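Local coordinates for uncharacterized protein PH0987 (Pyrococcus horikoshii, PDB 2PHC) that is of unknown function but, as a carboxyltransferase-domain family member with a cyclophilin-like fold, probably binds ATP and acts as a hydrolase, at residues Thr168-Ile173 with Arg188-Gly193; Ile86-Ala91 with Pro197-Pro202; Arg153-Ala158 with Ala172-Gly177; Val161-Lys166 with Arg180-Ile185; Glu79-Lys84 with Gly203-Phe208. One frame throughout, in Å; residues are numbered along the deposited sequence.

Interaction 1: Thr168-Ile173 with Arg188-Gly193; sequences TGWYAI and RTFNPG
At the end of strand 167-171, in the mixed sheet of the cyclophilin-like domain, Trp170 and Ala172 meet Thr189 and Phe190 of the long connection between strands 180-184 and 205-211. The one direct hydrogen bond runs from Trp170 NE1 to Thr189 OG1 at 2.8 Å, with an N-H...O angle of 148°; the hydroxyl lies at the indole edge, tilted 22° out of the ring plane. The first torsion of Thr189 sets OG1 between its backbone N and carbonyl carbon, and from there the hydroxyl meets the indole N-H. Beside this bond, Ala172 CB sits over one face of the Phe190 ring, 3.7 Å from its centroid and 25° off the normal, a CH-pi contact displaced toward CD2. Two waters add backbone links: both donate to Ala172 O, one accepting from Thr189 N at 3.1 Å and the other from Phe190 N at 3.0 Å. Around the contact, the indole packs against Ala135, Leu137 and Ile185, while Phe190 meets the ring of Phe130. A leucine in place of Trp170 would probably leave Thr189 OG1 without its indole donor and open a gap beside Thr189 CB and CG2. The chemistry implies a buried junction in which a single N-H serves a threonine hydroxyl, while a pair of waters satisfies one carbonyl and two amides that do not meet directly.

Interaction 2: Ile86-Ala91 with Pro197-Pro202; sequences IEIPVA and PSIVLP
Ile86 and Ile88, two residues apart on strand 85-92, present their side chains to Ile199 and Val200. Followed outward, Ile86 CB comes within 4.1 Å of Val200 CG1, and its branch CG2 approaches that same methyl more closely, at 3.9 Å. The other branch turns to the backbone: CG1 and then the tip, CD1, each lie 4.1 Å from Ile199 O. Val200 CG1, placed anti to its carbonyl carbon by chi1 of -62°, touches both isoleucines, meeting Ile88 CD1 at 3.7 Å. The side chains of Ile88 and Val200 cross at about a right angle, whereas Ile88 CD1 and Ile199 CD1 meet more loosely at 4.4 Å. Apart from the approach of Ile86 to the Ile199 carbonyl, the touching groups are all hydrocarbon. Strand 85-92 is hydrogen-bonded to strand 205-211, and Ile199 and Val200 belong to the loop before that strand; Val200 also packs on Val125 and Leu128 of strand 123-129 and on Trp170 of strand 167-171.

Interaction 3: Arg153-Ala158 with Ala172-Gly177; sequences RLKVPA and AIESPG
Glu174 chi1 of -177° sets CG anti to the backbone N, where CG lies near Val156 O and Lys155 CG. The side chains of Glu174 and Lys155 cross obliquely beside a short antiparallel beta ladder. The ladder contains a beta bulge: Arg153 pairs with Gly177 and Val156 with Ser175, both as hydrogen-bonded pairs, with the register shifted by one between them. In the first pair Gly177 N donates to Arg153 O at 3.1 Å (159° at the hydrogen), while the return bond from Arg153 N to Gly177 O is weak, at 131°. In the second, Val156 N reaches Ser175 O at 2.8 Å, and Ser175 N approaches Val156 O in the carbonyl plane, on a lone pair. Val156 O also receives a CA-H...O contact from Glu174 CA at 3.0 Å. The salt bridge between Lys155 NZ and Glu174 OE1 is long, 3.3 Å, and its hydrogen bond is weak; Lys155 CG and CD also approach Glu174 OE1, at 3.3 and 3.5 Å. Arg153 turns its guanidinium toward Asp99, its salt-bridge partner, and NH1 is tied through a water to Gly177 O. This ladder joins the chain leading into strand 160-164 to the chain leaving strand 167-171, at the periphery of the domain. At its far end Ala158 CB lies 3.5 Å from Ile173 CA, and, within 172-177, Ser175 OG donates to Ile173 O.

Interaction 4: Val161-Lys166 with Arg180-Ile185; sequences VGIAGK and RIIGRI
Val161 and Ile163 pair with the strand of Arg180 to Gly183 as antiparallel neighbours in the mixed sheet of the cyclophilin-like domain, the axes of strands 161-164 and 180-184 making an angle of 146°. Four backbone bonds join them. Val161 uses both its polar atoms: its N donates to Gly183 O at 3.0 Å, from above that carbonyl's plane, and its O accepts from Ile182 N, nearly straight at 171° and close to the line of the C=O bond. Ile163 is matched in the same way by one residue, its N donating to Arg180 O at 2.9 Å and its O receiving Arg180 N at 2.8 Å, in the carbonyl plane. Between these lies the non-hydrogen-bonded pair of Gly162 and Ile181, and here the polar atoms look outward: Gly162 bonds to Gly169 of strand 167-171 and takes the Thr168 hydroxyl on its O, while Ile181 N donates to Asp99. The CA atoms of Gly162 and Ile181 are 4.2 Å apart; a CB on Gly162 would run into Ile181 CD1, so the glycine leaves room for that methyl. Arg180 sends its NE to Pro147 O and its cation to the Phe102 ring. On the apolar side, Val161 CG1 meets Ile182 CG1 at 4.0 Å, and the Ile163 and Ile182 side chains cross at about a right angle. Val161 CG2 lies 3.6 Å from both CG1 and CD1 of Ile185.

Interaction 5: Glu79-Lys84 with Gly203-Phe208; sequences ERIKGK and GDYVKF
Tyr205 N donates to Lys84 O at 2.9 Å in an almost straight bond, 174° at the hydrogen, joining segment 79-84, which holds the C-terminal part of helix 63-82, to the start of strand 205-211. The same lysine contributes its ammonium: NZ donates to Gly203 O at 3.2 Å, from well above the carbonyl plane, and a water accepts from NZ and donates to Asp204 OD1. Bends at chi3 (74°) and chi4 (52°) set CE near Tyr205 OH and turn NZ to Gly203 O. Lys84 CE lies 3.6 Å from Tyr205 OH, and CB packs against CE2 at 3.8 Å. Further out, Ile81 CG2 touches Tyr205 CD2 at 3.9 Å, and a water links Arg80 NH2 to the tyrosine hydroxyl; the guanidinium is salt-bridged to Glu77. Asp204 OD2 takes the amide of Leu201. An alanine in place of Lys84 would probably leave Gly203 O without its ammonium partner and uncover the tyrosine ring along the lost methylenes. With NZ and Asp204 OD1 5.0 Å apart, their opposite charges probably attract across the bridging water; one lysine thus contributes a carbonyl, an ammonium and methylenes to the start of strand 205-211.

Interactions 1 and 4 are buried, interactions 2 and 3 are partly buried and interaction 5 lies at the surface; the chemistry differs too. Main-chain ladders join the segments of interactions 3 and 4, the former bulged and edged by a long salt bridge, the latter backed by aliphatic side chains. Interaction 2 is almost wholly aliphatic, while interaction 1 combines an indole bond with waters. Interactions 1 and 2 share the connection before strand 205-211 and meet where Trp170 CH2 packs on Ile88 CD1. Interactions 2 and 5 are coupled through paired strands 85-92 and 205-211. Interaction 3 stands apart from interaction 5, their centres about 27 Å distant.

Interaction 1: Thr168-Ile173 with Arg188-Gly193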
# COMPACT_ATOMS: atom_id res chain seq x y z
N THR A 168 -10.12 4.01 -1.41
CA THR A 168 -10.55 2.68 -1.66
C THR A 168 -10.77 1.97 -0.31
O THR A 168 -10.43 2.45 0.74
CB THR A 168 -9.60 1.90 -2.67
OG1 THR A 168 -10.21 0.66 -3.04
CG2 THR A 168 -8.19 1.66 -2.11
N GLY A 169 -11.45 0.86 -0.33
CA GLY A 169 -11.72 0.18 0.90
C GLY A 169 -12.62 -0.94 0.49
O GLY A 169 -12.80 -1.17 -0.70
N TRP A 170 -13.19 -1.63 1.46
CA TRP A 170 -14.16 -2.67 1.12
C TRP A 170 -15.31 -2.76 2.16
O TRP A 170 -15.12 -2.45 3.35
CB TRP A 170 -13.49 -4.02 0.94
CG TRP A 170 -12.93 -4.68 2.22
CD1 TRP A 170 -13.59 -5.48 3.07
CD2 TRP A 170 -11.56 -4.62 2.71
NE1 TRP A 170 -12.75 -5.95 4.06
CE2 TRP A 170 -11.51 -5.39 3.89
CE3 TRP A 170 -10.38 -3.98 2.26
CZ2 TRP A 170 -10.31 -5.58 4.63
CZ3 TRP A 170 -9.18 -4.14 3.04
CH2 TRP A 170 -9.15 -4.95 4.16
N TYR A 171 -16.49 -3.14 1.65
CA TYR A 171 -17.62 -3.63 2.42
C TYR A 171 -17.34 -4.99 3.02
O TYR A 171 -17.10 -5.96 2.26
CB TYR A 171 -18.81 -3.70 1.51
CG TYR A 171 -19.13 -2.35 0.93
CD1 TYR A 171 -20.07 -1.58 1.50
CD2 TYR A 171 -18.48 -1.89 -0.19
CE1 TYR A 171 -20.39 -0.35 1.00
CE2 TYR A 171 -18.82 -0.65 -0.76
CZ TYR A 171 -19.74 0.11 -0.14
OH TYR A 171 -20.07 1.35 -0.59
N ALA A 172 -17.27 -5.06 4.34
CA ALA A 172 -16.89 -6.32 5.01
C ALA A 172 -18.08 -7.29 5.03
O ALA A 172 -17.89 -8.48 4.95
CB ALA A 172 -16.38 -6.07 6.42
N ILE A 173 -19.30 -6.77 5.07
CA ILE A 173 -20.51 -7.58 4.92
C ILE A 173 -21.51 -6.89 4.01
O ILE A 173 -21.34 -5.71 3.63
CB ILE A 173 -21.15 -7.93 6.31
CG1 ILE A 173 -21.64 -6.67 7.02
CG2 ILE A 173 -20.18 -8.67 7.19
CD1 ILE A 173 -22.78 -6.98 8.06
N ARG A 188 -13.58 -14.03 4.67
CA ARG A 188 -14.50 -13.36 5.59
C ARG A 188 -13.60 -12.45 6.41
O ARG A 188 -13.01 -12.88 7.44
CB ARG A 188 -15.20 -14.34 6.47
CG ARG A 188 -16.35 -13.74 7.22
CD ARG A 188 -17.10 -14.81 8.02
NE ARG A 188 -18.00 -14.17 8.98
CZ ARG A 188 -18.96 -14.81 9.64
NH1 ARG A 188 -19.13 -16.11 9.45
NH2 ARG A 188 -19.73 -14.15 10.50
N THR A 189 -13.51 -11.19 5.96
CA THR A 189 -12.57 -10.22 6.56
C THR A 189 -12.94 -9.72 7.97
O THR A 189 -12.05 -9.34 8.76
CB THR A 189 -12.29 -9.03 5.59
OG1 THR A 189 -13.51 -8.35 5.28
CG2 THR A 189 -11.57 -9.52 4.28
N PHE A 190 -14.22 -9.70 8.28
CA PHE A 190 -14.71 -9.38 9.62
C PHE A 190 -15.57 -10.55 10.14
O PHE A 190 -16.51 -11.03 9.50
CB PHE A 190 -15.53 -8.02 9.69
CG PHE A 190 -14.71 -6.71 9.45
CD1 PHE A 190 -14.99 -5.56 10.21
CD2 PHE A 190 -13.76 -6.59 8.41
CE1 PHE A 190 -14.30 -4.32 9.96
CE2 PHE A 190 -13.06 -5.38 8.14
CZ PHE A 190 -13.39 -4.24 8.90
N ASN A 191 -15.31 -11.01 11.33
CA ASN A 191 -15.97 -12.23 11.74
C ASN A 191 -16.10 -12.12 13.19
O ASN A 191 -15.12 -12.33 13.85
CB ASN A 191 -15.15 -13.48 11.38
CG ASN A 191 -15.88 -14.77 11.69
OD1 ASN A 191 -16.85 -14.79 12.46
ND2 ASN A 191 -15.39 -15.88 11.14
N PRO A 192 -17.31 -11.73 13.70
CA PRO A 192 -17.40 -11.60 15.17
C PRO A 192 -17.17 -13.04 15.72
O PRO A 192 -17.26 -14.03 14.96
CB PRO A 192 -18.84 -11.04 15.39
CG PRO A 192 -19.63 -11.65 14.24
CD PRO A 192 -18.61 -11.52 13.04
N GLY A 193 -16.74 -13.26 16.94
CA GLY A 193 -16.42 -14.73 17.12
C GLY A 193 -15.19 -15.35 16.39
O GLY A 193 -15.01 -16.57 16.34
O HOH W 1 -15.76 -9.77 4.45
O HOH W 2 -16.95 -9.91 6.95

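Interaction 2: Ile86-Ala91 with Pro197-Pro202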
# COMPACT_ATOMS: atom_id res chain seq x y z
N ILE A 86 -0.76 -7.46 5.23
CA ILE A 86 -1.70 -8.55 5.08
C ILE A 86 -2.06 -8.59 3.59
O ILE A 86 -2.38 -7.58 2.99
CB ILE A 86 -2.86 -8.38 6.07
CG1 ILE A 86 -2.31 -8.56 7.50
CG2 ILE A 86 -4.03 -9.31 5.77
CD1 ILE A 86 -2.24 -7.28 8.26
N GLU A 87 -1.94 -9.77 2.99
CA GLU A 87 -2.23 -9.94 1.56
C GLU A 87 -3.68 -10.33 1.37
O GLU A 87 -4.15 -11.29 2.00
CB GLU A 87 -1.33 -11.05 0.96
CG GLU A 87 0.09 -10.63 0.81
CD GLU A 87 0.86 -11.47 -0.21
OE1 GLU A 87 0.70 -12.74 -0.24
OE2 GLU A 87 1.61 -10.84 -1.00
N ILE A 88 -4.38 -9.63 0.48
CA ILE A 88 -5.84 -9.78 0.36
C ILE A 88 -6.24 -10.12 -1.08
O ILE A 88 -6.13 -9.24 -1.98
CB ILE A 88 -6.62 -8.53 0.97
CG1 ILE A 88 -6.47 -8.56 2.52
CG2 ILE A 88 -8.10 -8.61 0.72
CD1 ILE A 88 -7.13 -7.43 3.31
N PRO A 89 -6.66 -11.41 -1.33
CA PRO A 89 -7.08 -11.76 -2.67
C PRO A 89 -8.44 -11.09 -3.01
O PRO A 89 -9.33 -11.05 -2.15
CB PRO A 89 -7.14 -13.31 -2.64
CG PRO A 89 -7.47 -13.63 -1.31
CD PRO A 89 -6.74 -12.60 -0.43
N VAL A 90 -8.49 -10.53 -4.22
CA VAL A 90 -9.59 -9.80 -4.81
C VAL A 90 -9.72 -10.41 -6.17
O VAL A 90 -8.77 -10.36 -6.95
CB VAL A 90 -9.26 -8.27 -5.08
CG1 VAL A 90 -10.47 -7.51 -5.69
CG2 VAL A 90 -8.77 -7.51 -3.80
N ALA A 91 -10.87 -11.00 -6.46
CA ALA A 91 -11.31 -11.26 -7.89
C ALA A 91 -11.88 -9.98 -8.51
O ALA A 91 -12.95 -9.54 -8.16
CB ALA A 91 -12.31 -12.44 -7.92
N PRO A 197 -11.55 -9.86 15.53
CA PRO A 197 -12.69 -9.95 14.64
C PRO A 197 -12.56 -9.34 13.27
O PRO A 197 -13.46 -9.55 12.52
CB PRO A 197 -13.78 -9.23 15.41
CG PRO A 197 -13.10 -8.30 16.28
CD PRO A 197 -11.74 -8.89 16.60
N SER A 198 -11.51 -8.56 12.96
CA SER A 198 -11.19 -8.19 11.53
C SER A 198 -9.78 -8.74 11.24
O SER A 198 -8.95 -8.72 12.13
CB SER A 198 -11.19 -6.66 11.32
OG SER A 198 -10.56 -6.03 12.44
N ILE A 199 -9.49 -9.15 10.02
CA ILE A 199 -8.13 -9.62 9.68
C ILE A 199 -7.11 -8.49 9.60
O ILE A 199 -5.91 -8.69 9.42
CB ILE A 199 -8.06 -10.46 8.37
CG1 ILE A 199 -8.74 -9.79 7.22
CG2 ILE A 199 -8.91 -11.70 8.50
CD1 ILE A 199 -8.59 -10.68 5.91
N VAL A 200 -7.17 -7.22 9.66
CA VAL A 200 -6.33 -6.05 9.47
C VAL A 200 -6.75 -5.21 10.60
O VAL A 200 -7.92 -5.23 11.03
CB VAL A 200 -6.68 -5.47 8.03
CG1 VAL A 200 -6.39 -6.43 6.76
CG2 VAL A 200 -7.87 -4.44 8.04
N LEU A 201 -6.05 -4.51 11.12
CA LEU A 201 -6.30 -3.53 12.15
C LEU A 201 -5.67 -2.21 11.74
O LEU A 201 -4.73 -2.22 10.98
CB LEU A 201 -5.77 -4.08 13.50
CG LEU A 201 -6.59 -5.18 14.19
CD1 LEU A 201 -5.74 -5.74 15.29
CD2 LEU A 201 -7.89 -4.58 14.80
N PRO A 202 -6.22 -1.06 12.21
CA PRO A 202 -5.56 0.21 11.88
C PRO A 202 -4.00 0.17 12.06
O PRO A 202 -3.48 -0.27 13.12
CB PRO A 202 -6.26 1.26 12.82
CG PRO A 202 -7.70 0.72 13.02
CD PRO A 202 -7.41 -0.88 13.09

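Interaction 3: Arg153-Ala158 with Ala172-Gly177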
# COMPACT_ATOMS: atom_id res chain seq x y z
N ARG A 153 -26.48 1.58 -4.24
CA ARG A 153 -27.04 0.27 -4.27
C ARG A 153 -27.56 -0.13 -2.90
O ARG A 153 -27.05 0.37 -1.88
CB ARG A 153 -25.99 -0.76 -4.70
CG ARG A 153 -25.57 -0.64 -6.13
CD ARG A 153 -24.86 -1.87 -6.56
NE ARG A 153 -24.52 -1.69 -7.98
CZ ARG A 153 -23.39 -1.20 -8.41
NH1 ARG A 153 -22.43 -0.87 -7.50
NH2 ARG A 153 -23.20 -1.04 -9.73
N LEU A 154 -28.54 -1.04 -2.85
CA LEU A 154 -29.19 -1.31 -1.56
C LEU A 154 -28.50 -2.45 -0.81
O LEU A 154 -28.65 -2.58 0.44
CB LEU A 154 -30.71 -1.59 -1.71
CG LEU A 154 -31.62 -0.36 -1.81
CD1 LEU A 154 -33.14 -0.76 -1.91
CD2 LEU A 154 -31.40 0.61 -0.60
N LYS A 155 -27.80 -3.28 -1.58
CA LYS A 155 -27.20 -4.53 -1.16
C LYS A 155 -25.91 -4.68 -1.97
O LYS A 155 -25.95 -4.98 -3.18
CB LYS A 155 -28.09 -5.77 -1.46
CG LYS A 155 -29.00 -6.27 -0.32
CD LYS A 155 -29.78 -7.54 -0.80
CE LYS A 155 -31.07 -7.85 0.00
NZ LYS A 155 -30.88 -9.17 0.80
N VAL A 156 -24.77 -4.50 -1.30
CA VAL A 156 -23.48 -4.71 -1.91
C VAL A 156 -22.96 -5.99 -1.29
O VAL A 156 -22.99 -6.12 -0.08
CB VAL A 156 -22.57 -3.43 -1.71
CG1 VAL A 156 -21.18 -3.67 -2.15
CG2 VAL A 156 -23.16 -2.19 -2.47
N PRO A 157 -22.52 -6.98 -2.09
CA PRO A 157 -22.18 -8.20 -1.40
C PRO A 157 -20.92 -8.02 -0.54
O PRO A 157 -20.05 -7.25 -0.89
CB PRO A 157 -21.97 -9.23 -2.52
CG PRO A 157 -21.92 -8.48 -3.80
CD PRO A 157 -22.31 -7.05 -3.55
N ALA A 158 -20.88 -8.73 0.60
CA ALA A 158 -19.80 -8.77 1.53
C ALA A 158 -18.48 -8.94 0.77
O ALA A 158 -18.40 -9.81 -0.10
CB ALA A 158 -20.02 -9.99 2.37
N ALA A 172 -17.27 -5.06 4.34
CA ALA A 172 -16.89 -6.32 5.01
C ALA A 172 -18.08 -7.29 5.03
O ALA A 172 -17.89 -8.48 4.95
CB ALA A 172 -16.38 -6.07 6.42
N ILE A 173 -19.30 -6.77 5.07
CA ILE A 173 -20.51 -7.58 4.92
C ILE A 173 -21.51 -6.89 4.01
O ILE A 173 -21.34 -5.71 3.63
CB ILE A 173 -21.15 -7.93 6.31
CG1 ILE A 173 -21.64 -6.67 7.02
CG2 ILE A 173 -20.18 -8.67 7.19
CD1 ILE A 173 -22.78 -6.98 8.06
N GLU A 174 -22.59 -7.62 3.65
CA GLU A 174 -23.59 -7.09 2.70
C GLU A 174 -24.24 -5.88 3.36
O GLU A 174 -24.56 -5.93 4.55
CB GLU A 174 -24.60 -8.15 2.31
CG GLU A 174 -25.65 -7.73 1.27
CD GLU A 174 -26.88 -8.68 1.30
OE1 GLU A 174 -27.89 -8.39 2.02
OE2 GLU A 174 -26.82 -9.73 0.62
N SER A 175 -24.35 -4.78 2.61
CA SER A 175 -24.78 -3.52 3.17
C SER A 175 -25.05 -2.50 2.03
O SER A 175 -24.69 -2.75 0.88
CB SER A 175 -23.77 -3.00 4.24
OG SER A 175 -22.39 -3.24 3.93
N PRO A 176 -25.76 -1.40 2.33
CA PRO A 176 -25.89 -0.41 1.22
C PRO A 176 -24.60 0.42 0.96
O PRO A 176 -23.76 0.60 1.89
CB PRO A 176 -27.08 0.50 1.66
CG PRO A 176 -27.13 0.36 3.22
CD PRO A 176 -26.46 -1.00 3.57
N GLY A 177 -24.46 0.97 -0.26
CA GLY A 177 -23.32 1.83 -0.52
C GLY A 177 -23.33 2.32 -1.94
O GLY A 177 -23.80 1.62 -2.83
O HOH W 3 -22.16 0.19 -4.82

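Interaction 4: Val161-Lys166 with Arg180-Ile185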
# COMPACT_ATOMS: atom_id res chain seq x y z
N VAL A 161 -14.93 -4.40 -3.01
CA VAL A 161 -13.81 -3.49 -3.01
C VAL A 161 -14.31 -2.31 -3.84
O VAL A 161 -14.67 -2.46 -5.00
CB VAL A 161 -12.57 -4.16 -3.64
CG1 VAL A 161 -11.43 -3.14 -3.95
CG2 VAL A 161 -12.03 -5.42 -2.75
N GLY A 162 -14.40 -1.13 -3.26
CA GLY A 162 -14.77 -0.04 -4.09
C GLY A 162 -13.88 1.13 -4.04
O GLY A 162 -12.97 1.14 -3.25
N ILE A 163 -14.19 2.14 -4.87
CA ILE A 163 -13.49 3.44 -4.93
C ILE A 163 -14.55 4.51 -4.71
O ILE A 163 -15.72 4.37 -5.18
CB ILE A 163 -12.83 3.62 -6.32
CG1 ILE A 163 -11.72 2.56 -6.57
CG2 ILE A 163 -12.38 5.07 -6.62
CD1 ILE A 163 -11.15 2.64 -7.97
N ALA A 164 -14.15 5.60 -4.07
CA ALA A 164 -14.99 6.69 -3.84
C ALA A 164 -14.06 7.86 -3.65
O ALA A 164 -13.38 7.97 -2.64
CB ALA A 164 -15.92 6.45 -2.61
N GLY A 165 -14.06 8.77 -4.61
CA GLY A 165 -12.91 9.70 -4.84
C GLY A 165 -11.52 9.05 -4.86
O GLY A 165 -11.25 8.01 -5.52
N LYS A 166 -10.66 9.65 -4.03
CA LYS A 166 -9.34 9.13 -3.87
C LYS A 166 -9.19 7.99 -2.87
O LYS A 166 -8.10 7.67 -2.55
CB LYS A 166 -8.36 10.30 -3.55
CG LYS A 166 -8.48 11.40 -4.63
CD LYS A 166 -7.95 12.80 -4.08
CE LYS A 166 -8.06 13.87 -5.18
NZ LYS A 166 -7.33 15.13 -4.78
N ARG A 180 -17.85 2.81 -6.17
CA ARG A 180 -17.69 2.08 -7.44
C ARG A 180 -17.07 0.79 -7.14
O ARG A 180 -15.90 0.76 -6.76
CB ARG A 180 -16.84 2.86 -8.48
CG ARG A 180 -17.49 4.15 -8.91
CD ARG A 180 -18.84 4.07 -9.72
NE ARG A 180 -19.34 5.46 -9.93
CZ ARG A 180 -20.27 5.80 -10.84
NH1 ARG A 180 -20.82 4.87 -11.66
NH2 ARG A 180 -20.61 7.05 -10.97
N ILE A 181 -17.81 -0.30 -7.32
CA ILE A 181 -17.32 -1.64 -7.00
C ILE A 181 -16.55 -2.31 -8.15
O ILE A 181 -17.13 -2.54 -9.22
CB ILE A 181 -18.43 -2.55 -6.53
CG1 ILE A 181 -19.32 -1.85 -5.45
CG2 ILE A 181 -17.86 -3.86 -6.12
CD1 ILE A 181 -18.54 -1.36 -4.09
N ILE A 182 -15.28 -2.68 -7.89
CA ILE A 182 -14.28 -3.14 -8.89
C ILE A 182 -13.83 -4.60 -8.67
O ILE A 182 -13.13 -5.17 -9.48
CB ILE A 182 -13.03 -2.15 -8.99
CG1 ILE A 182 -12.12 -2.18 -7.72
CG2 ILE A 182 -13.48 -0.69 -9.28
CD1 ILE A 182 -10.70 -1.51 -7.98
N GLY A 183 -14.29 -5.25 -7.62
CA GLY A 183 -13.70 -6.53 -7.29
C GLY A 183 -14.35 -7.01 -6.04
O GLY A 183 -15.06 -6.22 -5.40
N ARG A 184 -14.15 -8.28 -5.68
CA ARG A 184 -14.68 -8.78 -4.45
C ARG A 184 -13.62 -9.67 -3.84
O ARG A 184 -12.92 -10.37 -4.56
CB ARG A 184 -15.90 -9.62 -4.72
CG ARG A 184 -16.66 -9.99 -3.57
CD ARG A 184 -18.08 -10.49 -4.03
NE ARG A 184 -18.69 -11.18 -2.89
CZ ARG A 184 -19.72 -12.04 -2.94
NH1 ARG A 184 -20.30 -12.33 -4.11
NH2 ARG A 184 -20.18 -12.58 -1.80
N ILE A 185 -13.56 -9.64 -2.50
CA ILE A 185 -12.72 -10.45 -1.68
C ILE A 185 -13.50 -11.69 -1.19
O ILE A 185 -14.61 -11.55 -0.69
CB ILE A 185 -12.25 -9.60 -0.38
CG1 ILE A 185 -11.39 -8.38 -0.74
CG2 ILE A 185 -11.58 -10.46 0.58
CD1 ILE A 185 -11.42 -7.19 0.33

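Interaction 5: Glu79-Lys84 with Gly203-Phe208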
# COMPACT_ATOMS: atom_id res chain seq x y z
N GLU A 79 11.74 -6.08 6.03
CA GLU A 79 11.20 -7.17 6.85
C GLU A 79 10.17 -6.65 7.88
O GLU A 79 9.28 -7.36 8.29
CB GLU A 79 12.39 -7.91 7.54
CG GLU A 79 12.02 -8.87 8.65
CD GLU A 79 13.22 -9.08 9.62
OE1 GLU A 79 13.80 -8.11 10.23
OE2 GLU A 79 13.59 -10.25 9.77
N ARG A 80 10.36 -5.45 8.42
CA ARG A 80 9.45 -4.90 9.34
C ARG A 80 8.09 -4.61 8.61
O ARG A 80 6.99 -4.88 9.10
CB ARG A 80 10.06 -3.62 9.87
CG ARG A 80 9.01 -2.80 10.65
CD ARG A 80 9.53 -1.51 11.16
NE ARG A 80 9.72 -0.55 10.08
CZ ARG A 80 8.77 0.16 9.50
NH1 ARG A 80 7.52 0.03 9.87
NH2 ARG A 80 9.09 0.97 8.51
N ILE A 81 8.18 -4.13 7.41
CA ILE A 81 6.97 -3.73 6.66
C ILE A 81 6.28 -5.00 6.19
O ILE A 81 5.06 -5.09 6.25
CB ILE A 81 7.37 -2.84 5.48
CG1 ILE A 81 7.93 -1.51 5.98
CG2 ILE A 81 6.19 -2.70 4.40
CD1 ILE A 81 8.55 -0.65 4.89
N LYS A 82 7.06 -5.99 5.75
CA LYS A 82 6.49 -7.34 5.47
C LYS A 82 5.71 -7.92 6.63
O LYS A 82 4.66 -8.51 6.42
CB LYS A 82 7.53 -8.31 4.92
CG LYS A 82 7.25 -9.87 5.14
NZ LYS A 82 8.80 -12.80 4.50
N GLY A 83 6.18 -7.74 7.85
CA GLY A 83 5.52 -8.31 9.02
C GLY A 83 4.17 -7.68 9.30
O GLY A 83 3.39 -8.21 10.10
N LYS A 84 3.90 -6.52 8.67
CA LYS A 84 2.79 -5.64 9.00
C LYS A 84 1.79 -5.67 7.81
O LYS A 84 0.77 -5.02 7.82
CB LYS A 84 3.37 -4.22 9.22
CG LYS A 84 3.92 -3.91 10.62
CD LYS A 84 4.58 -2.42 10.73
CE LYS A 84 3.54 -1.23 10.76
NZ LYS A 84 2.52 -1.46 11.80
N GLY A 203 -3.25 0.61 11.03
CA GLY A 203 -1.80 0.72 11.20
C GLY A 203 -1.14 -0.42 10.50
O GLY A 203 0.02 -0.30 10.13
N ASP A 204 -1.89 -1.50 10.26
CA ASP A 204 -1.52 -2.51 9.25
C ASP A 204 -1.49 -2.03 7.77
O ASP A 204 -2.08 -1.02 7.43
CB ASP A 204 -2.54 -3.65 9.30
CG ASP A 204 -2.50 -4.43 10.64
OD1 ASP A 204 -1.64 -4.20 11.56
OD2 ASP A 204 -3.36 -5.31 10.75
N TYR A 205 -0.80 -2.79 6.92
CA TYR A 205 -0.75 -2.51 5.47
C TYR A 205 -1.45 -3.61 4.70
O TYR A 205 -1.61 -4.76 5.18
CB TYR A 205 0.68 -2.35 4.90
CG TYR A 205 1.60 -1.44 5.70
CD1 TYR A 205 1.23 -0.18 6.02
CD2 TYR A 205 2.83 -1.92 6.18
CE1 TYR A 205 2.10 0.68 6.83
CE2 TYR A 205 3.68 -1.11 6.99
CZ TYR A 205 3.32 0.17 7.28
OH TYR A 205 4.15 0.97 8.02
N VAL A 206 -1.94 -3.26 3.51
CA VAL A 206 -2.66 -4.28 2.78
C VAL A 206 -2.12 -4.38 1.36
O VAL A 206 -1.90 -3.39 0.73
CB VAL A 206 -4.22 -4.04 2.75
CG1 VAL A 206 -4.83 -4.98 1.69
CG2 VAL A 206 -4.95 -4.25 4.18
N LYS A 207 -1.99 -5.60 0.88
CA LYS A 207 -1.57 -5.79 -0.46
C LYS A 207 -2.73 -6.56 -1.12
O LYS A 207 -3.05 -7.65 -0.68
CB LYS A 207 -0.23 -6.63 -0.50
CG LYS A 207 0.39 -6.81 -1.96
CD LYS A 207 0.40 -5.51 -2.79
CE LYS A 207 1.22 -5.54 -4.19
NZ LYS A 207 0.67 -6.61 -5.13
N PHE A 208 -3.39 -5.96 -2.11
CA PHE A 208 -4.41 -6.68 -2.88
C PHE A 208 -3.75 -7.55 -3.90
O PHE A 208 -2.75 -7.16 -4.48
CB PHE A 208 -5.46 -5.79 -3.52
CG PHE A 208 -6.26 -4.98 -2.53
CD1 PHE A 208 -7.14 -5.58 -1.67
CD2 PHE A 208 -6.17 -3.61 -2.52
CE1 PHE A 208 -7.89 -4.79 -0.79
CE2 PHE A 208 -6.91 -2.83 -1.64
CZ PHE A 208 -7.76 -3.44 -0.81
O HOH W 4 6.55 1.85 6.94
O HOH W 5 0.80 -3.68 11.98